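Local structure of ketosynthase (Streptomyces sp. MSC090213JE08, 6KXD) at residues Ala82-Arg86 against Asp145-Phe151; Val28-Gly32 against Gly45-Ala49; Leu154-Gly159 against Pro170-Val174. The protein probably takes part in polyketide chain elongation as one of the two subunits of a ketosynthase/chain length factor pair. All blocks are in the same frame, centred on the assembly; numbering follows the deposited sequence.

In the fold
The contacts differ in burial and chemistry. Contact 1 is a surface contact whose centre lies about 23 Å from that of the chain and uses charge, water and an aromatic face. Contact 3 is fully buried, without a salt bridge, next to the partner subunit: an amide and one water serve backbone groups, the water also donating to a threonine hydroxyl. Contact 2 is partly buried and joins a hairpin turn to a loop by one hydroxyl bond and small apolar groups. Contacts 1 and 3 touch, the Phe151 ring meeting that of His156, and Asp85 and His156 both bond to Thr88 of helix 86-99. Contact 2 lies apart, its centre about 26 Å from that of contact 3.

Contact 1 (Ala82-Arg86 against Asp145-Phe151); sequences AKMDR and DAGRIPF
Met84 sits on the Phe151 ring, and Lys83 reaches Asp145, where the loop entering helix 86-99 meets the short helix 149-152 at the surface of this thiolase-fold chain. The evidence for a CH-pi contact is direct: Met84 CA lies 3.6 Å from the ring centroid of Phe151, 13° off the normal. The carbonyl of Lys83 covers the same face nearer the rim, with Lys83 O 3.3 Å from Phe151 CD2. Phe151 holds its CG beside the backbone N (chi1 -63°), which swings the ring across to the backbone of 83-84, while Met84 CB touches Phe151 CE1 at 3.8 Å and the thioether chain also packs on helices 72-76 and 86-99.

The charged link is a salt bridge, Lys83 NZ to Asp145 OD2 at 2.9 Å. The ammonium meets the carboxylate on its syn side, 18° out of plane, after the lysine chain has bent at chi2. Between these two groupings, Arg148 CD packs on Lys83 O at 3.3 Å, and a water joins the same carbonyl to Arg148 NE, lying in the guanidinium plane at its edge.

Second-shell partners fix these groups. Asp130 in helix 125-137 forms a salt bridge with Arg148 NH2, and Gln134 accepts from Asp145 N. Asp85 stands at the N-cap of helix 86-99, where its carboxylate caps a backbone N of the first turn and bonds Thr88 OG1. That arrangement leaves Asp85 OD1 3.3 Å from Phe151 CB, with the carboxylate and ring planes inclined steeply to each other.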
loop_
_atom_site.group_PDB
_atom_site.type_symbol
_atom_site.label_atom_id
_atom_site.label_comp_id
_atom_site.label_asym_id
_atom_site.label_seq_id
_atom_site.Cartn_x
_atom_site.Cartn_y
_atom_site.Cartn_z
ATOM N N ALA B 82 7.474 0.968 -24.277
ATOM C CA ALA B 82 7.095 -0.236 -25.070
ATOM C C ALA B 82 6.496 -1.338 -24.173
ATOM O O ALA B 82 5.620 -2.053 -24.614
ATOM C CB ALA B 82 8.301 -0.744 -25.831
ATOM N N LYS B 83 7.055 -1.507 -22.976
ATOM C CA LYS B 83 6.678 -2.558 -22.036
ATOM C C LYS B 83 5.866 -1.983 -20.867
ATOM O O LYS B 83 5.547 -2.698 -19.901
ATOM C CB LYS B 83 7.945 -3.204 -21.488
ATOM C CG LYS B 83 8.852 -3.859 -22.523
ATOM C CD LYS B 83 8.051 -4.492 -23.605
ATOM C CE LYS B 83 8.696 -5.696 -24.268
ATOM N NZ LYS B 83 7.635 -6.488 -24.941
ATOM N N MET B 84 5.556 -0.690 -20.931
ATOM C CA MET B 84 4.891 -0.003 -19.837
ATOM C C MET B 84 3.472 -0.534 -19.673
ATOM O O MET B 84 2.704 -0.649 -20.626
ATOM C CB MET B 84 4.811 1.502 -20.078
ATOM C CG MET B 84 4.052 2.230 -18.986
ATOM S SD MET B 84 4.076 3.995 -19.203
ATOM C CE MET B 84 5.823 4.339 -19.013
ATOM N N ASP B 85 3.109 -0.791 -18.420
ATOM C CA ASP B 85 1.756 -1.230 -18.135
ATOM C C ASP B 85 0.801 -0.042 -18.253
ATOM O O ASP B 85 1.125 1.129 -17.984
ATOM C CB ASP B 85 1.665 -1.863 -16.751
ATOM C CG ASP B 85 2.072 -0.880 -15.674
ATOM O OD1 ASP B 85 3.205 -0.369 -15.728
ATOM O OD2 ASP B 85 1.220 -0.589 -14.799
ATOM N N ARG B 86 -0.435 -0.356 -18.595
ATOM C CA ARG B 86 -1.422 0.623 -18.830
ATOM C C ARG B 86 -1.690 1.403 -17.531
ATOM O O ARG B 86 -1.910 2.581 -17.595
ATOM C CB ARG B 86 -2.647 -0.066 -19.398
ATOM C CG ARG B 86 -3.761 0.868 -19.810
ATOM C CD ARG B 86 -4.802 0.002 -20.475
ATOM N NE ARG B 86 -5.911 0.771 -20.954
ATOM C CZ ARG B 86 -5.946 1.405 -22.114
ATOM N NH1 ARG B 86 -4.911 1.326 -22.937
ATOM N NH2 ARG B 86 -7.004 2.129 -22.435
ATOM N N ASP B 145 9.280 -12.094 -20.080
ATOM C CA ASP B 145 9.612 -10.747 -20.610
ATOM C C ASP B 145 10.240 -9.922 -19.481
ATOM O O ASP B 145 9.554 -9.315 -18.659
ATOM C CB ASP B 145 8.377 -10.123 -21.256
ATOM C CG ASP B 145 8.634 -8.783 -21.921
ATOM O OD1 ASP B 145 9.692 -8.200 -21.649
ATOM O OD2 ASP B 145 7.754 -8.342 -22.671
ATOM N N ALA B 146 11.568 -9.891 -19.444
ATOM C CA ALA B 146 12.317 -9.281 -18.357
ATOM C C ALA B 146 12.118 -7.758 -18.344
ATOM O O ALA B 146 12.234 -7.158 -17.292
ATOM C CB ALA B 146 13.774 -9.647 -18.440
ATOM N N GLY B 147 11.826 -7.179 -19.509
ATOM C CA GLY B 147 11.599 -5.742 -19.657
ATOM C C GLY B 147 10.295 -5.332 -18.984
ATOM O O GLY B 147 10.129 -4.201 -18.625
ATOM N N ARG B 148 9.374 -6.289 -18.802
ATOM C CA ARG B 148 8.053 -6.001 -18.153
ATOM C C ARG B 148 8.198 -5.984 -16.632
ATOM O O ARG B 148 7.319 -5.432 -15.953
ATOM C CB ARG B 148 6.969 -7.006 -18.557
ATOM C CG ARG B 148 6.542 -6.988 -20.019
ATOM C CD ARG B 148 5.495 -5.985 -20.442
ATOM N NE ARG B 148 4.176 -6.195 -19.860
ATOM C CZ ARG B 148 3.286 -7.103 -20.265
ATOM N NH1 ARG B 148 3.625 -8.018 -21.154
ATOM N NH2 ARG B 148 2.060 -7.099 -19.767
ATOM N N ILE B 149 9.286 -6.538 -16.084
ATOM C CA ILE B 149 9.398 -6.774 -14.649
ATOM C C ILE B 149 9.339 -5.474 -13.839
ATOM O O ILE B 149 8.630 -5.389 -12.846
ATOM C CB ILE B 149 10.671 -7.604 -14.350
ATOM C CG1 ILE B 149 10.491 -9.058 -14.806
ATOM C CG2 ILE B 149 11.053 -7.518 -12.889
ATOM C CD1 ILE B 149 11.670 -9.953 -14.479
ATOM N N PRO B 150 10.070 -4.402 -14.198
ATOM C CA PRO B 150 10.006 -3.169 -13.404
ATOM C C PRO B 150 8.537 -2.726 -13.193
ATOM O O PRO B 150 8.042 -2.451 -12.033
ATOM C CB PRO B 150 10.865 -2.196 -14.231
ATOM C CG PRO B 150 11.787 -3.079 -15.053
ATOM C CD PRO B 150 10.990 -4.337 -15.340
ATOM N N PHE B 151 7.756 -2.850 -14.261
ATOM C CA PHE B 151 6.413 -2.338 -14.310
ATOM C C PHE B 151 5.470 -3.113 -13.384
ATOM O O PHE B 151 4.420 -2.614 -13.063
ATOM C CB PHE B 151 5.916 -2.336 -15.757
ATOM C CG PHE B 151 6.730 -1.429 -16.635
ATOM C CD1 PHE B 151 6.559 -0.053 -16.578
ATOM C CD2 PHE B 151 7.671 -1.941 -17.516
ATOM C CE1 PHE B 151 7.317 0.789 -17.379
ATOM C CE2 PHE B 151 8.418 -1.095 -18.324
ATOM C CZ PHE B 151 8.245 0.271 -18.254
HETATM O O HOH W 1 3.869 -4.099 -18.380
HETATM O O HOH W 2 2.226 -1.294 -12.422
#

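Contact 2 (Val28-Gly32 against Gly45-Ala49); sequences VSPYG and GAKTA
Tyr31 supplies the polar link between the turn 28-32 and the loop 45-49. Its hydroxyl donates to the backbone carbonyl of Ala46, Tyr31 OH to Ala46 O being 2.9 Å. The donor lies in the carbonyl plane on a lone pair, with a C=O...donor angle of 142°, and the oxygen sits at the edge of the phenol ring.

Apolar contacts make up the rest. Ala46 CB touches Tyr31 CE1 at 3.8 Å, and Pro30 CB packs against Thr48 CB at 3.5 Å. Thr48 OG1 lies within 3.4 Å of Pro30 CB, but its hydrogen bond is made to Leu324 O, with OG1 set between the backbone N and the carbonyl carbon (chi1 70°).

Bonds within each segment shape both partners. Ser29 N to Gly32 O is 2.9 Å and Gly32 N to Ser29 O 2.8 Å, so Pro30 and Tyr31 form the corners of a type I turn; Ser29 OG accepts from Tyr31 N at 3.1 Å as an ST turn. Gly45 ends helix 35-44 in a Schellman motif and sends the chain past Tyr31. This is a tight two-residue beta hairpin, linking strands 20-29 and 32-33, with the loop that follows helix 35-44 packed against its turn.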
loop_
_atom_site.group_PDB
_atom_site.type_symbol
_atom_site.label_atom_id
_atom_site.label_comp_id
_atom_site.label_asym_id
_atom_site.label_seq_id
_atom_site.Cartn_x
_atom_site.Cartn_y
_atom_site.Cartn_z
ATOM N N VAL B 28 -7.906 10.827 -16.330
ATOM C CA VAL B 28 -7.901 10.147 -17.552
ATOM C C VAL B 28 -8.937 9.065 -17.320
ATOM O O VAL B 28 -8.857 8.340 -16.339
ATOM C CB VAL B 28 -6.528 9.534 -17.884
ATOM C CG1 VAL B 28 -6.588 8.733 -19.167
ATOM C CG2 VAL B 28 -5.426 10.580 -17.939
ATOM N N SER B 29 -9.949 9.050 -18.149
ATOM C CA SER B 29 -11.130 8.334 -17.785
ATOM C C SER B 29 -11.857 7.846 -19.030
ATOM O O SER B 29 -11.471 8.160 -20.155
ATOM C CB SER B 29 -12.017 9.254 -16.978
ATOM O OG SER B 29 -12.689 10.131 -17.865
ATOM N N PRO B 30 -12.948 7.063 -18.874
ATOM C CA PRO B 30 -13.717 6.643 -20.041
ATOM C C PRO B 30 -14.351 7.810 -20.814
ATOM O O PRO B 30 -14.771 7.578 -21.917
ATOM C CB PRO B 30 -14.789 5.710 -19.459
ATOM C CG PRO B 30 -14.152 5.226 -18.160
ATOM C CD PRO B 30 -13.410 6.427 -17.632
ATOM N N TYR B 31 -14.321 9.029 -20.245
ATOM C CA TYR B 31 -14.702 10.249 -20.921
ATOM C C TYR B 31 -13.614 10.767 -21.845
ATOM O O TYR B 31 -13.928 11.538 -22.712
ATOM C CB TYR B 31 -15.047 11.345 -19.928
ATOM C CG TYR B 31 -16.354 11.074 -19.234
ATOM C CD1 TYR B 31 -17.452 10.681 -19.984
ATOM C CD2 TYR B 31 -16.511 11.230 -17.872
ATOM C CE1 TYR B 31 -18.670 10.425 -19.390
ATOM C CE2 TYR B 31 -17.736 10.990 -17.260
ATOM C CZ TYR B 31 -18.818 10.581 -18.028
ATOM O OH TYR B 31 -20.053 10.305 -17.501
ATOM N N GLY B 32 -12.366 10.344 -21.633
ATOM C CA GLY B 32 -11.286 10.771 -22.465
ATOM C C GLY B 32 -10.071 11.119 -21.654
ATOM O O GLY B 32 -9.977 10.819 -20.468
ATOM N N GLY B 45 -23.591 13.999 -18.196
ATOM C CA GLY B 45 -23.995 12.655 -17.840
ATOM C C GLY B 45 -23.888 11.738 -19.034
ATOM O O GLY B 45 -24.812 10.959 -19.321
ATOM N N ALA B 46 -22.758 11.825 -19.743
ATOM C CA ALA B 46 -22.551 11.093 -20.973
ATOM C C ALA B 46 -22.292 9.615 -20.665
ATOM O O ALA B 46 -21.759 9.281 -19.609
ATOM C CB ALA B 46 -21.409 11.700 -21.753
ATOM N N LYS B 47 -22.648 8.736 -21.619
ATOM C CA LYS B 47 -22.337 7.308 -21.576
ATOM C C LYS B 47 -20.927 7.104 -22.136
ATOM O O LYS B 47 -20.457 7.947 -22.848
ATOM C CB LYS B 47 -23.341 6.496 -22.399
ATOM C CG LYS B 47 -24.783 6.710 -21.982
ATOM C CD LYS B 47 -25.675 5.511 -22.216
ATOM C CE LYS B 47 -27.142 5.881 -22.273
ATOM N NZ LYS B 47 -27.914 5.176 -21.227
ATOM N N THR B 48 -20.284 5.977 -21.802
ATOM C CA THR B 48 -18.877 5.743 -22.154
ATOM C C THR B 48 -18.631 4.319 -22.660
ATOM O O THR B 48 -17.563 4.034 -23.196
ATOM C CB THR B 48 -17.954 6.085 -20.973
ATOM O OG1 THR B 48 -18.109 5.127 -19.925
ATOM C CG2 THR B 48 -18.214 7.470 -20.435
ATOM N N ALA B 49 -19.621 3.441 -22.500
ATOM C CA ALA B 49 -19.494 2.069 -22.863
ATOM C C ALA B 49 -19.229 2.005 -24.371
ATOM O O ALA B 49 -19.822 2.729 -25.129
ATOM C CB ALA B 49 -20.729 1.291 -22.465
#

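Contact 3 (Leu154-Gly159 against Pro170-Val174); sequences LNHAAG and PNTTV
Asn171 and Ala158 lead a buried helix-to-strand contact, the first turn of helix 156-165 packing against strand 171-174. The bond is nearly straight, Asn171 ND2 to Ala158 O at 3.0 Å with an N-H...O angle of 168°. The oxygen lies almost in the amide plane of Asn171, yet the donor stands 70° out of the carbonyl plane, not on a lone pair. Asn171 OD1 accepts from Asn398 of the partner subunit, so the amide is gripped at both ends. This strand is an interface strand of the thiolase fold: it runs parallel to strand 114-119, while the backbone of Thr173 bonds to the partner subunit. An alanine at Asn171 would strip away the amide and is likely to leave Ala158 O without this donor and the partner subunit's Asn398 without this acceptor.

Thr173 OG1 lies beside its backbone N (chi1 -55°), pointing at the helix start, 3.2 Å from Ala158 CB and 3.4 Å from Asn155 CA. A water donates to Thr173 OG1 and to Leu154 O and accepts from Ala158 N at 2.8 Å, serving a first-turn N-H that the N-cap residue Asn155 leaves uncapped, its OD1 bonding Ser153 OG instead. Thr173 CG2 rests 3.5 Å from Leu154 O.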
loop_
_atom_site.group_PDB
_atom_site.type_symbol
_atom_site.label_atom_id
_atom_site.label_comp_id
_atom_site.label_asym_id
_atom_site.label_seq_id
_atom_site.Cartn_x
_atom_site.Cartn_y
_atom_site.Cartn_z
ATOM N N LEU B 154 3.622 -3.266 -7.469
ATOM C CA LEU B 154 2.365 -2.573 -7.199
ATOM C C LEU B 154 2.589 -1.050 -7.062
ATOM O O LEU B 154 1.682 -0.309 -7.336
ATOM C CB LEU B 154 1.696 -3.172 -5.956
ATOM C CG LEU B 154 1.258 -4.647 -6.068
ATOM C CD1 LEU B 154 0.633 -5.120 -4.756
ATOM C CD2 LEU B 154 0.255 -4.834 -7.218
ATOM N N ASN B 155 3.752 -0.635 -6.583
ATOM C CA ASN B 155 4.056 0.731 -6.341
ATOM C C ASN B 155 4.661 1.374 -7.585
ATOM O O ASN B 155 5.103 2.505 -7.521
ATOM C CB ASN B 155 4.943 0.907 -5.118
ATOM C CG ASN B 155 6.299 0.248 -5.235
ATOM O OD1 ASN B 155 6.525 -0.533 -6.184
ATOM N ND2 ASN B 155 7.147 0.511 -4.260
ATOM N N HIS B 156 4.687 0.670 -8.713
ATOM C CA HIS B 156 5.390 1.191 -9.858
ATOM C C HIS B 156 4.762 2.489 -10.386
ATOM O O HIS B 156 5.517 3.392 -10.743
ATOM C CB HIS B 156 5.459 0.218 -11.012
ATOM C CG HIS B 156 6.287 0.783 -12.107
ATOM N ND1 HIS B 156 5.735 1.416 -13.204
ATOM C CD2 HIS B 156 7.634 0.890 -12.231
ATOM C CE1 HIS B 156 6.737 1.841 -13.989
ATOM N NE2 HIS B 156 7.874 1.520 -13.436
ATOM N N ALA B 157 3.432 2.571 -10.485
ATOM C CA ALA B 157 2.811 3.810 -11.007
ATOM C C ALA B 157 3.210 5.024 -10.151
ATOM O O ALA B 157 3.606 6.093 -10.698
ATOM C CB ALA B 157 1.305 3.669 -11.148
ATOM N N ALA B 158 3.186 4.900 -8.810
ATOM C CA ALA B 158 3.477 5.999 -7.942
ATOM C C ALA B 158 4.954 6.402 -8.115
ATOM O O ALA B 158 5.271 7.573 -8.191
ATOM C CB ALA B 158 3.107 5.647 -6.519
ATOM N N GLY B 159 5.822 5.393 -8.159
ATOM C CA GLY B 159 7.259 5.543 -8.345
ATOM C C GLY B 159 7.589 6.170 -9.685
ATOM O O GLY B 159 8.465 7.056 -9.763
ATOM N N PRO B 170 7.677 11.914 -0.097
ATOM C CA PRO B 170 7.056 10.633 0.265
ATOM C C PRO B 170 6.320 10.057 -0.957
ATOM O O PRO B 170 5.679 10.769 -1.745
ATOM C CB PRO B 170 6.073 11.036 1.363
ATOM C CG PRO B 170 6.726 12.265 1.975
ATOM C CD PRO B 170 7.254 13.012 0.783
ATOM N N ASN B 171 6.442 8.753 -1.135
ATOM C CA ASN B 171 5.908 8.088 -2.285
ATOM C C ASN B 171 5.261 6.796 -1.809
ATOM O O ASN B 171 5.977 5.908 -1.400
ATOM C CB ASN B 171 6.987 7.790 -3.303
ATOM C CG ASN B 171 6.402 7.454 -4.648
ATOM O OD1 ASN B 171 6.169 6.287 -4.941
ATOM N ND2 ASN B 171 6.217 8.474 -5.478
ATOM N N THR B 172 3.925 6.748 -1.859
ATOM C CA THR B 172 3.206 5.667 -1.280
ATOM C C THR B 172 2.166 5.161 -2.285
ATOM O O THR B 172 1.609 5.882 -3.094
ATOM C CB THR B 172 2.524 6.099 0.016
ATOM O OG1 THR B 172 3.510 6.703 0.844
ATOM C CG2 THR B 172 1.897 4.939 0.757
ATOM N N THR B 173 1.887 3.854 -2.205
ATOM C CA THR B 173 0.819 3.244 -2.919
ATOM C C THR B 173 -0.001 2.488 -1.885
ATOM O O THR B 173 0.604 1.866 -0.974
ATOM C CB THR B 173 1.310 2.277 -4.005
ATOM O OG1 THR B 173 2.196 3.058 -4.803
ATOM C CG2 THR B 173 0.209 1.720 -4.869
ATOM N N VAL B 174 -1.318 2.615 -1.984
ATOM C CA VAL B 174 -2.201 1.955 -1.041
ATOM C C VAL B 174 -3.198 1.186 -1.892
ATOM O O VAL B 174 -3.518 1.528 -2.984
ATOM C CB VAL B 174 -2.911 2.901 -0.051
ATOM C CG1 VAL B 174 -1.915 3.596 0.856
ATOM C CG2 VAL B 174 -3.828 3.889 -0.768
HETATM O O HOH W 3 1.604 2.813 -7.692
#